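Local coordinates for protein peptidoglycan N-acetylglucosamine deacetylase (Agathobacter rectalis, PDB 5JMU) that probably removes acetyl groups from N-acetylglucosamine units of peptidoglycan, through the zinc-binding catalytic domain that this chain represents, at residues N19-L24 and T209-T214; G36-L41 and A64-R69; D149-S154 and Q176-S181; S154-P159 and D187-S192; S163-V168 and V196-Q201. All blocks are in the same frame, centred on the assembly; numbering follows the deposited sequence. Where two conformers were deposited one is given.

Contact 1: N19-L24 and T209-T214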
# COMPACT_ATOMS: atom_id res chain seq x y z
N ASN A 19 20.11 -4.82 -1.81
CA ASN A 19 20.36 -3.89 -0.73
C ASN A 19 19.94 -2.47 -1.11
O ASN A 19 19.93 -2.12 -2.30
CB ASN A 19 21.83 -3.94 -0.35
CG ASN A 19 22.23 -5.30 0.14
OD1 ASN A 19 21.53 -5.90 0.97
ND2 ASN A 19 23.29 -5.86 -0.45
N LYS A 20 19.63 -1.67 -0.09
CA LYS A 20 19.17 -0.27 -0.26
C LYS A 20 17.98 -0.24 -1.22
O LYS A 20 18.01 0.38 -2.29
CB LYS A 20 20.32 0.63 -0.72
CG LYS A 20 21.33 0.84 0.40
CD LYS A 20 22.58 1.57 -0.04
CE LYS A 20 22.35 3.01 -0.12
NZ LYS A 20 23.66 3.70 -0.22
N ILE A 21 16.90 -0.89 -0.77
CA ILE A 21 15.68 -1.05 -1.56
C ILE A 21 14.61 -0.15 -0.99
O ILE A 21 14.45 -0.08 0.23
CB ILE A 21 15.17 -2.50 -1.54
CG1 ILE A 21 16.26 -3.48 -2.06
CG2 ILE A 21 13.83 -2.63 -2.28
CD1 ILE A 21 16.76 -3.16 -3.48
N ILE A 22 13.85 0.52 -1.86
CA ILE A 22 12.66 1.28 -1.42
C ILE A 22 11.45 0.83 -2.22
O ILE A 22 11.44 0.90 -3.47
CB ILE A 22 12.85 2.80 -1.60
CG1 ILE A 22 14.09 3.28 -0.82
CG2 ILE A 22 11.58 3.54 -1.10
CD1 ILE A 22 14.51 4.69 -1.16
N TYR A 23 10.41 0.41 -1.49
CA TYR A 23 9.12 0.14 -2.11
C TYR A 23 8.26 1.34 -1.78
O TYR A 23 7.79 1.46 -0.63
CB TYR A 23 8.49 -1.14 -1.56
CG TYR A 23 9.29 -2.43 -1.80
CD1 TYR A 23 9.18 -3.14 -2.99
CD2 TYR A 23 10.07 -2.97 -0.77
CE1 TYR A 23 9.89 -4.33 -3.17
CE2 TYR A 23 10.78 -4.17 -0.94
CZ TYR A 23 10.68 -4.85 -2.14
OH TYR A 23 11.39 -6.03 -2.30
N LEU A 24 8.03 2.24 -2.75
CA LEU A 24 7.06 3.32 -2.53
C LEU A 24 5.67 2.71 -2.65
O LEU A 24 5.37 1.98 -3.62
CB LEU A 24 7.22 4.44 -3.57
CG LEU A 24 8.49 5.26 -3.48
CD1 LEU A 24 8.55 6.24 -4.67
CD2 LEU A 24 8.50 6.00 -2.17
N THR A 209 17.47 1.68 -4.78
CA THR A 209 16.70 1.15 -5.93
C THR A 209 15.23 1.11 -5.54
O THR A 209 14.89 0.52 -4.51
CB THR A 209 17.16 -0.27 -6.31
OG1 THR A 209 18.53 -0.18 -6.71
CG2 THR A 209 16.32 -0.76 -7.50
N PHE A 210 14.38 1.74 -6.36
CA PHE A 210 12.93 1.71 -6.18
C PHE A 210 12.33 0.54 -6.90
O PHE A 210 12.56 0.35 -8.10
CB PHE A 210 12.31 3.01 -6.70
CG PHE A 210 12.67 4.20 -5.85
CD1 PHE A 210 13.85 4.91 -6.11
CD2 PHE A 210 11.84 4.61 -4.83
CE1 PHE A 210 14.23 6.01 -5.32
CE2 PHE A 210 12.17 5.70 -4.06
CZ PHE A 210 13.39 6.42 -4.29
N LEU A 211 11.55 -0.26 -6.16
CA LEU A 211 10.93 -1.44 -6.73
C LEU A 211 9.43 -1.47 -6.43
O LEU A 211 9.00 -0.90 -5.42
CB LEU A 211 11.58 -2.68 -6.16
CG LEU A 211 13.04 -2.96 -6.47
CD1 LEU A 211 13.51 -4.20 -5.69
CD2 LEU A 211 13.17 -3.15 -7.96
N PRO A 212 8.64 -2.16 -7.23
CA PRO A 212 7.25 -2.51 -6.89
C PRO A 212 7.20 -3.81 -6.07
O PRO A 212 8.11 -4.65 -6.17
CB PRO A 212 6.58 -2.73 -8.25
CG PRO A 212 7.75 -3.40 -9.09
CD PRO A 212 9.06 -2.75 -8.53
N LEU A 213 6.16 -3.97 -5.25
CA LEU A 213 6.01 -5.21 -4.49
C LEU A 213 5.52 -6.27 -5.43
O LEU A 213 4.62 -6.02 -6.26
CB LEU A 213 5.02 -5.03 -3.32
CG LEU A 213 5.58 -4.21 -2.13
CD1 LEU A 213 4.42 -3.76 -1.24
CD2 LEU A 213 6.62 -5.00 -1.36
N THR A 214 6.05 -7.49 -5.30
CA THR A 214 5.54 -8.63 -6.04
C THR A 214 5.34 -9.79 -5.07
O THR A 214 5.64 -9.69 -3.90
CB THR A 214 6.48 -9.06 -7.16
OG1 THR A 214 7.68 -9.62 -6.58
CG2 THR A 214 6.85 -7.87 -8.01
O HOH W 1 20.19 -0.28 -4.46
O HOH W 2 9.00 2.03 -5.51
O HOH W 3 6.46 -0.46 -4.25
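The Tyr23 ring is packed on both faces. Over one lies Leu213 CD2, 3.7 Å from the ring centroid, a CH-pi contact with the side chains crossing at about a right angle. Ile21 CG2 lies over the opposite face, toward its rim. At the edge, Pro212 O is 3.5 Å from Tyr23 CE1. The Phe210 ring meets Leu24 CG at its edge, 3.7 Å from Phe210 CD2. Ile22 lies alongside Phe210, its CG2 3.7 Å from Phe210 CE2.

Strand 209-210 pairs in parallel with strand 21-27, which has strand 180-186 on its other side. An early and a late strand of the NodB domain meet in one sheet. Thr209 N donates to Lys20 O, Ile22 N to Thr209 O (2.8 Å) and Leu211 N to Ile22 O. A water donates to Leu24 O and Leu211 O.

An alanine at Tyr23 would probably leave Leu213 CD2 without the ring it rests on and open a gap between Leu213 and Ile21. The chemistry is divided: main-chain bonds fix the register, while apolar groups fill both faces, Ile22, Leu24 and Phe210 on one, Ile21 and Leu211 on the other.

Contact 2: G36-L41 and A64-R69; sequences GLLDVL and AEEAKR
Asp39 and Arg69 carry the ionic part of this contact. Asp39 OD1 accepts from Arg69 NH1 at 3.2 Å, a salt bridge with an N-H...O angle of 167°. The oxygen sits at the edge of the guanidinium, close to its plane. The carboxylate and guanidinium planes are nearly coplanar, 24° apart. Glu65, in helix 61-68, adds a second acid four residues before Arg69, which follows the helix end. The bend of Glu65 at chi2 (63°) turns its CD back toward Arg69. Its OE2 uses the anti lone pair to take a bond from Arg69 NE at 2.6 Å. The further bond from Arg69 NH2 to Glu65 OE2 is weak. Asp42 gives Arg69 NH1 another salt-bridge partner. Several acids thus hold the guanidinium and fix its rotation, and their negative charges would be expected to balance its own.

The apolar part centres on Leu38. Its CB lies over one face of the guanidinium, 3.7 Å from Arg69 NH1. Leu38 CD1 packs on Glu65 CG at 3.8 Å, and Leu38 CD2 reaches Glu66 CG at 4.1 Å. Here the acids offer their methylene groups.

Helices 34-43 and 61-68 follow strands 21-27 and 49-53, as successive helices of alternating beta/alpha units packed on the parallel sheet. They lie side by side against strand 49-53, which falls between them in the chain. Leu38 and Glu66 both touch Phe50 of that strand. Leu37 and Leu41 continue the packing onto helix 196-205. Ala64 and Ala67 face helix 89-107.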
# COMPACT_ATOMS: atom_id res chain seq x y z
N GLY A 36 -1.27 12.56 -12.04
CA GLY A 36 -0.06 13.35 -11.93
C GLY A 36 1.08 12.56 -11.29
O GLY A 36 2.23 12.68 -11.69
N LEU A 37 0.74 11.74 -10.29
CA LEU A 37 1.71 10.86 -9.64
C LEU A 37 2.24 9.84 -10.66
O LEU A 37 3.45 9.59 -10.73
CB LEU A 37 1.04 10.14 -8.45
CG LEU A 37 1.90 9.03 -7.81
CD1 LEU A 37 3.31 9.55 -7.36
CD2 LEU A 37 1.15 8.44 -6.61
N LEU A 38 1.35 9.25 -11.46
CA LEU A 38 1.81 8.30 -12.48
C LEU A 38 2.80 8.94 -13.47
O LEU A 38 3.74 8.30 -13.95
CB LEU A 38 0.62 7.70 -13.24
CG LEU A 38 -0.25 6.83 -12.37
CD1 LEU A 38 -1.40 6.32 -13.28
CD2 LEU A 38 0.57 5.66 -11.81
N ASP A 39 2.58 10.22 -13.78
CA ASP A 39 3.43 10.94 -14.70
C ASP A 39 4.80 11.14 -14.07
O ASP A 39 5.84 11.02 -14.74
CB ASP A 39 2.79 12.31 -15.04
CG ASP A 39 1.56 12.18 -15.93
OD1 ASP A 39 1.36 11.11 -16.52
OD2 ASP A 39 0.79 13.16 -16.04
N VAL A 40 4.82 11.46 -12.77
CA VAL A 40 6.12 11.60 -12.07
C VAL A 40 6.89 10.27 -12.04
O VAL A 40 8.10 10.24 -12.29
CB VAL A 40 5.93 12.12 -10.63
CG1 VAL A 40 7.22 11.98 -9.78
CG2 VAL A 40 5.47 13.56 -10.63
N LEU A 41 6.17 9.19 -11.72
CA LEU A 41 6.83 7.88 -11.66
C LEU A 41 7.41 7.53 -13.03
O LEU A 41 8.53 6.99 -13.11
CB LEU A 41 5.85 6.80 -11.17
CG LEU A 41 5.38 7.00 -9.73
CD1 LEU A 41 4.21 6.05 -9.42
CD2 LEU A 41 6.55 6.85 -8.70
N ALA A 64 -6.82 0.71 -13.98
CA ALA A 64 -6.34 0.16 -15.24
C ALA A 64 -5.03 0.80 -15.65
O ALA A 64 -4.13 0.13 -16.11
CB ALA A 64 -7.40 0.34 -16.36
N GLU A 65 -4.93 2.12 -15.51
CA GLU A 65 -3.70 2.83 -15.90
C GLU A 65 -2.50 2.43 -15.02
O GLU A 65 -1.36 2.33 -15.52
CB GLU A 65 -3.92 4.35 -15.85
CG GLU A 65 -2.85 5.15 -16.59
CD GLU A 65 -2.77 4.87 -18.11
OE1 GLU A 65 -3.77 4.42 -18.72
OE2 GLU A 65 -1.70 5.12 -18.70
N GLU A 66 -2.74 2.25 -13.72
CA GLU A 66 -1.65 1.84 -12.83
C GLU A 66 -1.05 0.52 -13.30
O GLU A 66 0.18 0.35 -13.39
CB GLU A 66 -2.15 1.72 -11.38
CG GLU A 66 -2.42 3.09 -10.76
CD GLU A 66 -3.25 3.03 -9.48
OE1 GLU A 66 -3.65 1.94 -9.02
OE2 GLU A 66 -3.58 4.14 -8.95
N ALA A 67 -1.92 -0.44 -13.60
CA ALA A 67 -1.43 -1.74 -14.04
C ALA A 67 -0.77 -1.62 -15.42
O ALA A 67 0.29 -2.23 -15.65
CB ALA A 67 -2.57 -2.77 -14.06
N LYS A 68 -1.38 -0.86 -16.33
CA LYS A 68 -0.83 -0.75 -17.68
C LYS A 68 0.57 -0.21 -17.65
O LYS A 68 1.41 -0.62 -18.50
CB LYS A 68 -1.73 0.16 -18.56
CG LYS A 68 -1.22 0.46 -19.95
CD LYS A 68 -2.22 1.36 -20.69
CE LYS A 68 -1.80 1.57 -22.15
NZ LYS A 68 -2.65 2.61 -22.83
N ARG A 69 0.83 0.71 -16.71
CA ARG A 69 2.14 1.36 -16.63
C ARG A 69 3.15 0.56 -15.81
O ARG A 69 4.28 1.00 -15.64
CB ARG A 69 1.98 2.78 -16.06
CG ARG A 69 1.21 3.68 -17.01
CD ARG A 69 1.26 5.12 -16.56
NE ARG A 69 0.29 5.97 -17.27
CZ ARG A 69 0.36 7.29 -17.34
NH1 ARG A 69 1.40 7.96 -16.81
NH2 ARG A 69 -0.60 7.94 -17.96

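Contact 3: D149-S154 and Q176-S181; sequences DWNVSS and QSHNVS. With ACT (acetate ion), chain B.
His178 meets Asn151 first. The Asn151 amide is stacked on the imidazole, the two planes only 7° apart. Its ND2 stands 3.5 Å above the plane of the His178 ring, over the ring centre. Asn151 CB also lies over this face. With Asn151 CG between the backbone N and the carbonyl carbon (chi1 61°), that atom comes within 3.6 Å of His178 CD2. His178 NE2 is 3.0 Å from Asn151 O. At the ring edge, His178 ND1 donates to OXT of an acetate ion at 2.9 Å, in a nearly straight bond. The acetate probably comes from the crystallisation liquor.

Val180 contributes its carbonyl. Asn151 ND2 donates to Val180 O at 3.0 Å, and the bond lies in the planes of both the amide and the carbonyl. At Ser181, CB packs on Val152 CG2 at 3.7 Å.

Asn151 OD1 accepts from Val182 N, one residue further on. Strands 152-153 and 180-186 belong to a beta-alpha-beta unit with helix 164-175 between them. The Asn151 amide thus bonds to the main chain of strand 180-186 through both its oxygen and its nitrogen. That fixes the amide's rotation and leaves its flat face for His178.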
# COMPACT_ATOMS: atom_id res chain seq x y z
N ASP A 149 2.33 -4.35 5.61
CA ASP A 149 2.26 -3.11 6.36
C ASP A 149 3.35 -2.16 5.83
O ASP A 149 3.47 -2.04 4.63
CB ASP A 149 2.40 -3.44 7.85
CG ASP A 149 1.23 -4.29 8.35
OD1 ASP A 149 0.05 -3.98 7.99
OD2 ASP A 149 1.45 -5.27 9.08
N TRP A 150 4.13 -1.52 6.71
CA TRP A 150 5.16 -0.58 6.24
C TRP A 150 6.19 -0.40 7.35
O TRP A 150 5.93 -0.74 8.49
CB TRP A 150 4.54 0.79 5.87
CG TRP A 150 3.82 1.42 7.04
CD1 TRP A 150 4.33 2.39 7.91
CD2 TRP A 150 2.47 1.18 7.46
NE1 TRP A 150 3.37 2.71 8.86
CE2 TRP A 150 2.23 1.98 8.60
CE3 TRP A 150 1.42 0.35 6.99
CZ2 TRP A 150 0.98 1.99 9.28
CZ3 TRP A 150 0.20 0.35 7.67
CH2 TRP A 150 -0.01 1.16 8.79
N ASN A 151 7.39 0.10 6.99
CA ASN A 151 8.36 0.42 8.03
C ASN A 151 8.95 1.83 7.85
O ASN A 151 9.90 2.17 8.55
CB ASN A 151 9.50 -0.62 8.08
CG ASN A 151 10.28 -0.70 6.79
OD1 ASN A 151 10.05 0.08 5.87
ND2 ASN A 151 11.22 -1.65 6.72
N VAL A 152 8.40 2.64 6.94
CA VAL A 152 8.75 4.07 6.87
C VAL A 152 7.47 4.88 6.83
O VAL A 152 6.68 4.70 5.91
CB VAL A 152 9.62 4.39 5.63
CG1 VAL A 152 9.84 5.92 5.45
CG2 VAL A 152 10.93 3.68 5.76
N SER A 153 7.27 5.73 7.83
CA SER A 153 6.13 6.65 7.81
C SER A 153 6.46 7.94 7.12
O SER A 153 7.53 8.50 7.30
CB SER A 153 5.68 6.94 9.21
OG SER A 153 5.19 5.70 9.70
N SER A 154 5.54 8.39 6.27
CA SER A 154 5.72 9.69 5.62
C SER A 154 5.15 10.83 6.45
O SER A 154 5.41 11.98 6.15
CB SER A 154 5.05 9.70 4.25
OG SER A 154 3.66 9.56 4.46
N GLN A 176 16.58 5.61 5.76
CA GLN A 176 17.96 5.35 6.15
C GLN A 176 18.07 4.41 7.35
O GLN A 176 19.17 3.96 7.69
CB GLN A 176 18.67 6.67 6.46
CG GLN A 176 18.88 7.49 5.18
CD GLN A 176 19.49 8.82 5.48
OE1 GLN A 176 20.66 8.90 5.86
NE2 GLN A 176 18.70 9.88 5.36
N SER A 177 16.94 4.13 7.98
CA SER A 177 16.92 3.18 9.08
C SER A 177 16.88 1.73 8.62
O SER A 177 17.04 0.86 9.46
CB SER A 177 15.70 3.41 9.96
OG SER A 177 15.76 4.72 10.47
N HIS A 178 16.65 1.49 7.33
CA HIS A 178 16.33 0.14 6.87
C HIS A 178 17.06 -0.19 5.60
O HIS A 178 17.11 0.63 4.69
CB HIS A 178 14.82 -0.03 6.58
CG HIS A 178 13.96 0.25 7.79
ND1 HIS A 178 13.95 -0.57 8.90
CD2 HIS A 178 13.09 1.25 8.05
CE1 HIS A 178 13.12 -0.06 9.81
NE2 HIS A 178 12.59 1.04 9.31
N ASN A 179 17.58 -1.40 5.51
CA ASN A 179 18.16 -1.83 4.24
C ASN A 179 17.08 -1.99 3.19
O ASN A 179 17.31 -1.73 1.99
CB ASN A 179 18.89 -3.16 4.45
CG ASN A 179 19.68 -3.56 3.22
OD1 ASN A 179 20.26 -2.72 2.55
ND2 ASN A 179 19.69 -4.86 2.95
N VAL A 180 15.92 -2.44 3.63
CA VAL A 180 14.77 -2.61 2.76
C VAL A 180 13.59 -1.86 3.36
O VAL A 180 13.13 -2.21 4.44
CB VAL A 180 14.42 -4.12 2.57
CG1 VAL A 180 13.09 -4.25 1.74
CG2 VAL A 180 15.63 -4.85 1.93
N SER A 181 13.12 -0.82 2.67
CA SER A 181 12.07 0.05 3.19
C SER A 181 10.78 -0.13 2.43
O SER A 181 10.81 -0.21 1.22
CB SER A 181 12.44 1.54 3.08
OG SER A 181 13.62 1.85 3.85
C ACT B . 15.15 -3.59 10.01
O ACT B . 15.67 -3.39 11.13
OXT ACT B . 15.61 -2.94 9.04
CH3 ACT B . 14.04 -4.57 9.84

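Contact 4: S154-P159 and D187-S192; sequences SGDANP and DIKEFS
Asp156 has the largest share of the buried surface and meets Ser192 directly. Ser192 OG donates to Asp156 OD2 at 2.6 Å. The hydroxyl comes from the anti side of the carboxylate, 15° out of its plane. With OG anti to its own backbone N (chi1 -177°), the Ser192 hydroxyl is directed at Asp156. Gln185 NE2 is a second partner of that hydroxyl. The other carboxylate oxygen, Asp156 OD1, is hydrogen-bonded to His186 ND1. An alanine at Asp156 would probably leave both the Ser192 hydroxyl and His186 ND1 without these acceptors.

Asp156 sits in a type I turn from Gly155 to Asn158. Ser154 OG accepts from Asp156 N at 3.2 Å, which makes an ST turn. The loop follows strand 152-153, and segment 187-192 follows strand 180-186. Both segments therefore lie beyond the C-terminal ends of parallel strands, near the zinc site of this NodB domain. The side chain of Ala157 is about 8 Å from the zinc ion, and that of Lys189 about 6 Å from the side chain of the zinc ligand Asp28.

Lys189 is the N-cap residue of helix 190-193. A water donates to Asn158 O at 2.8 Å. Its bonds to Asp156 O and from Lys189 NZ are weak. Lys189 NZ stays 6.5 Å from Asp156 OD1, so the charges do not touch. Beside Lys189, Phe191 CE2 packs on Asp156 CB at 3.8 Å.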
# COMPACT_ATOMS: atom_id res chain seq x y z
N SER A 154 5.54 8.39 6.27
CA SER A 154 5.72 9.69 5.62
C SER A 154 5.15 10.83 6.45
O SER A 154 5.41 11.98 6.15
CB SER A 154 5.05 9.70 4.25
OG SER A 154 3.66 9.56 4.46
N GLY A 155 4.37 10.50 7.48
CA GLY A 155 3.68 11.49 8.27
C GLY A 155 2.48 12.10 7.57
O GLY A 155 1.92 13.06 8.09
N ASP A 156 2.06 11.55 6.42
CA ASP A 156 1.02 12.20 5.63
C ASP A 156 -0.39 11.76 6.03
O ASP A 156 -1.35 12.18 5.41
CB ASP A 156 1.24 12.01 4.12
CG ASP A 156 0.87 10.61 3.60
OD1 ASP A 156 0.47 9.73 4.38
OD2 ASP A 156 1.00 10.42 2.37
N ALA A 157 -0.51 10.96 7.09
CA ALA A 157 -1.81 10.51 7.54
C ALA A 157 -2.37 11.39 8.66
O ALA A 157 -3.51 11.22 9.07
CB ALA A 157 -1.73 9.05 8.00
N ASN A 158 -1.57 12.34 9.15
CA ASN A 158 -2.00 13.19 10.27
C ASN A 158 -3.22 14.05 9.90
O ASN A 158 -3.29 14.62 8.81
CB ASN A 158 -0.85 14.08 10.75
N PRO A 159 -4.18 14.13 10.83
CA PRO A 159 -5.43 14.88 10.62
C PRO A 159 -5.18 16.36 10.25
O PRO A 159 -5.97 16.95 9.52
CB PRO A 159 -6.15 14.76 11.98
CG PRO A 159 -5.10 14.25 12.95
CD PRO A 159 -4.11 13.49 12.16
N ASP A 187 -1.97 8.52 -2.00
CA ASP A 187 -1.99 9.34 -3.23
C ASP A 187 -3.24 10.23 -3.36
O ASP A 187 -3.36 11.00 -4.32
CB ASP A 187 -1.82 8.49 -4.53
CG ASP A 187 -2.86 7.38 -4.70
OD1 ASP A 187 -3.13 6.65 -3.73
OD2 ASP A 187 -3.37 7.18 -5.84
N ILE A 188 -4.13 10.16 -2.37
CA ILE A 188 -5.24 11.11 -2.31
C ILE A 188 -4.86 12.44 -1.64
O ILE A 188 -5.68 13.36 -1.57
CB ILE A 188 -6.44 10.52 -1.54
CG1 ILE A 188 -5.99 10.03 -0.16
CG2 ILE A 188 -7.09 9.41 -2.37
CD1 ILE A 188 -7.17 9.90 0.82
N LYS A 189 -3.62 12.55 -1.17
CA LYS A 189 -3.14 13.78 -0.56
C LYS A 189 -2.17 14.50 -1.47
O LYS A 189 -1.01 14.05 -1.63
CB LYS A 189 -2.46 13.46 0.77
CG LYS A 189 -3.44 12.77 1.67
CD LYS A 189 -2.95 12.59 3.07
CE LYS A 189 -4.02 12.00 4.01
NZ LYS A 189 -5.25 12.79 3.96
N GLU A 190 -2.62 15.62 -2.03
CA GLU A 190 -1.85 16.38 -2.97
C GLU A 190 -0.43 16.72 -2.43
O GLU A 190 0.58 16.54 -3.13
CB GLU A 190 -2.59 17.66 -3.32
CG GLU A 190 -1.98 18.31 -4.50
CD GLU A 190 -2.72 19.60 -4.88
OE1 GLU A 190 -3.54 20.09 -4.07
OE2 GLU A 190 -2.46 20.09 -5.97
N PHE A 191 -0.34 17.17 -1.18
CA PHE A 191 0.97 17.60 -0.65
C PHE A 191 1.96 16.44 -0.58
O PHE A 191 3.18 16.62 -0.66
CB PHE A 191 0.82 18.26 0.74
CG PHE A 191 0.44 17.29 1.84
CD1 PHE A 191 -0.89 17.03 2.12
CD2 PHE A 191 1.42 16.66 2.61
CE1 PHE A 191 -1.25 16.16 3.16
CE2 PHE A 191 1.07 15.77 3.63
CZ PHE A 191 -0.27 15.49 3.89
N SER A 192 1.43 15.23 -0.45
CA SER A 192 2.28 14.07 -0.29
C SER A 192 2.69 13.57 -1.69
O SER A 192 3.84 13.18 -1.92
CB SER A 192 1.54 12.96 0.51
OG SER A 192 2.42 11.84 0.74
O HOH W 4 -3.35 14.79 6.03

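Contact 5: S163-V168 and V196-Q201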
# COMPACT_ATOMS: atom_id res chain seq x y z
N SER A 163 3.72 19.76 5.58
CA SER A 163 4.10 20.31 4.30
C SER A 163 4.73 19.24 3.40
O SER A 163 5.16 18.16 3.85
CB SER A 163 5.09 21.45 4.49
OG SER A 163 6.34 20.93 4.89
N THR A 164 4.75 19.57 2.11
CA THR A 164 5.42 18.71 1.17
C THR A 164 6.86 18.49 1.59
O THR A 164 7.36 17.33 1.55
CB THR A 164 5.36 19.30 -0.23
OG1 THR A 164 4.01 19.22 -0.69
CG2 THR A 164 6.24 18.48 -1.22
N GLU A 165 7.55 19.56 1.98
CA GLU A 165 8.93 19.44 2.40
C GLU A 165 9.07 18.53 3.62
O GLU A 165 10.05 17.78 3.72
CB GLU A 165 9.52 20.82 2.69
CG GLU A 165 11.03 20.78 2.97
CD GLU A 165 11.83 19.98 1.91
OE1 GLU A 165 11.70 20.26 0.69
OE2 GLU A 165 12.58 19.05 2.32
N GLN A 166 8.10 18.57 4.54
CA GLN A 166 8.19 17.70 5.69
C GLN A 166 8.01 16.22 5.29
O GLN A 166 8.67 15.33 5.87
CB GLN A 166 7.16 18.14 6.73
CG GLN A 166 7.46 19.51 7.38
CD GLN A 166 6.38 19.98 8.36
OE1 GLN A 166 5.25 20.28 7.97
NE2 GLN A 166 6.72 20.04 9.65
N VAL A 167 7.15 15.95 4.30
CA VAL A 167 6.98 14.58 3.82
C VAL A 167 8.30 14.11 3.22
O VAL A 167 8.76 12.99 3.48
CB VAL A 167 5.83 14.45 2.77
CG1 VAL A 167 5.81 13.04 2.14
CG2 VAL A 167 4.46 14.76 3.38
N VAL A 168 8.93 14.97 2.42
CA VAL A 168 10.22 14.60 1.83
C VAL A 168 11.21 14.19 2.94
O VAL A 168 11.85 13.13 2.87
CB VAL A 168 10.79 15.75 0.96
CG1 VAL A 168 12.21 15.37 0.49
CG2 VAL A 168 9.86 15.98 -0.26
N VAL A 196 6.94 13.19 -4.03
CA VAL A 196 7.51 11.94 -4.55
C VAL A 196 8.72 12.22 -5.46
O VAL A 196 9.74 11.50 -5.38
CB VAL A 196 6.44 11.14 -5.32
CG1 VAL A 196 7.07 9.97 -6.10
CG2 VAL A 196 5.38 10.63 -4.32
N GLU A 197 8.65 13.29 -6.25
CA GLU A 197 9.78 13.60 -7.11
C GLU A 197 11.12 13.79 -6.36
O GLU A 197 12.17 13.21 -6.72
CB GLU A 197 9.47 14.84 -7.98
CG GLU A 197 10.64 15.23 -8.88
CD GLU A 197 10.25 16.18 -10.01
OE1 GLU A 197 9.41 17.07 -9.80
OE2 GLU A 197 10.80 16.03 -11.12
N GLN A 198 11.11 14.61 -5.31
CA GLN A 198 12.32 14.82 -4.52
C GLN A 198 12.76 13.55 -3.80
O GLN A 198 13.96 13.31 -3.67
CB GLN A 198 12.11 15.92 -3.52
CG GLN A 198 12.17 17.29 -4.11
CD GLN A 198 11.63 18.29 -3.08
OE1 GLN A 198 12.38 18.80 -2.24
NE2 GLN A 198 10.33 18.52 -3.11
N ILE A 199 11.79 12.73 -3.34
CA ILE A 199 12.12 11.47 -2.70
C ILE A 199 12.87 10.55 -3.68
O ILE A 199 13.91 9.96 -3.33
CB ILE A 199 10.84 10.78 -2.16
CG1 ILE A 199 10.32 11.55 -0.92
CG2 ILE A 199 11.09 9.31 -1.78
CD1 ILE A 199 8.81 11.22 -0.59
N ILE A 200 12.38 10.45 -4.91
CA ILE A 200 13.05 9.64 -5.93
C ILE A 200 14.44 10.23 -6.29
O ILE A 200 15.43 9.46 -6.40
CB ILE A 200 12.20 9.49 -7.18
CG1 ILE A 200 10.96 8.62 -6.86
CG2 ILE A 200 13.04 8.82 -8.30
CD1 ILE A 200 9.90 8.67 -7.97
N GLN A 201 14.51 11.54 -6.48
CA GLN A 201 15.80 12.15 -6.78
C GLN A 201 16.82 11.81 -5.69
O GLN A 201 17.95 11.41 -5.99
CB GLN A 201 15.67 13.67 -6.89
CG GLN A 201 14.92 14.08 -8.17
CD GLN A 201 14.61 15.57 -8.24
OE1 GLN A 201 14.36 16.22 -7.24
NE2 GLN A 201 14.60 16.09 -9.44
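Val168 and Ile199 have their CA atoms 5.8 Å apart, where helix segments 164-168 and 196-201 run in much the same direction, crossing at -30° with axes 9.4 Å apart at closest.

Val168 carries most of the packing on its helix. Its CG1 and CG2 straddle Gln198 CB, each 4.0 Å from it. The Val168 and Gln198 side chains cross at about a right angle. Ile199 comes up beside Val168. Its CG1, anti to the carbonyl carbon (chi1 -72°), approaches Val168 CA to 4.1 Å. Ile199 CD1 reaches on to Val167 CG1 at 4.4 Å. These are loose apolar contacts, with no clear hydrogen bond between the segments. At the outer margin, the carboxylate of Glu165 comes near the end of Gln198. Glu165 OE2 has its own partner in Gln169 NE2.

The first helix starts at Ser163, the N-cap. Ser163 OG accepts from Gln166 N at 3.0 Å. In one of two deposited conformers, Gln166 OE1 takes a bond from Ser163 N, which completes a capping box; that half is less certain.

Val167 and Ile199 both touch Gln185 of strand 180-186. Val196 turns to Leu37 and Leu41 of helix 34-43. Two helices that run alike and pack on strands of one parallel sheet are typical of alternating beta/alpha folds, here consistent with the distorted beta/alpha barrel of NodB-type deacetylases.

All five contacts lie in the NodB homology range. Contact 1 joins an early strand to a late one, and the other four fall between. Contact 2 closes before contacts 3, 4 and 5 open, and these three interleave. Contacts 1 and 3 share the parallel sheet, where strands 21-27 and 180-186 are neighbours; their centres are about 10 Å apart. Contact 5 links outward: Ile200 packs on Phe210 of contact 1 and Leu41 of contact 2. Contacts 4 and 5 have centres about 11 Å apart and meet at Phe191 and Val167. The farthest centres, of contacts 2 and 3, are about 23 Å apart. Sheet and helices are thus joined around one domain, with contact 4 nearest its zinc site.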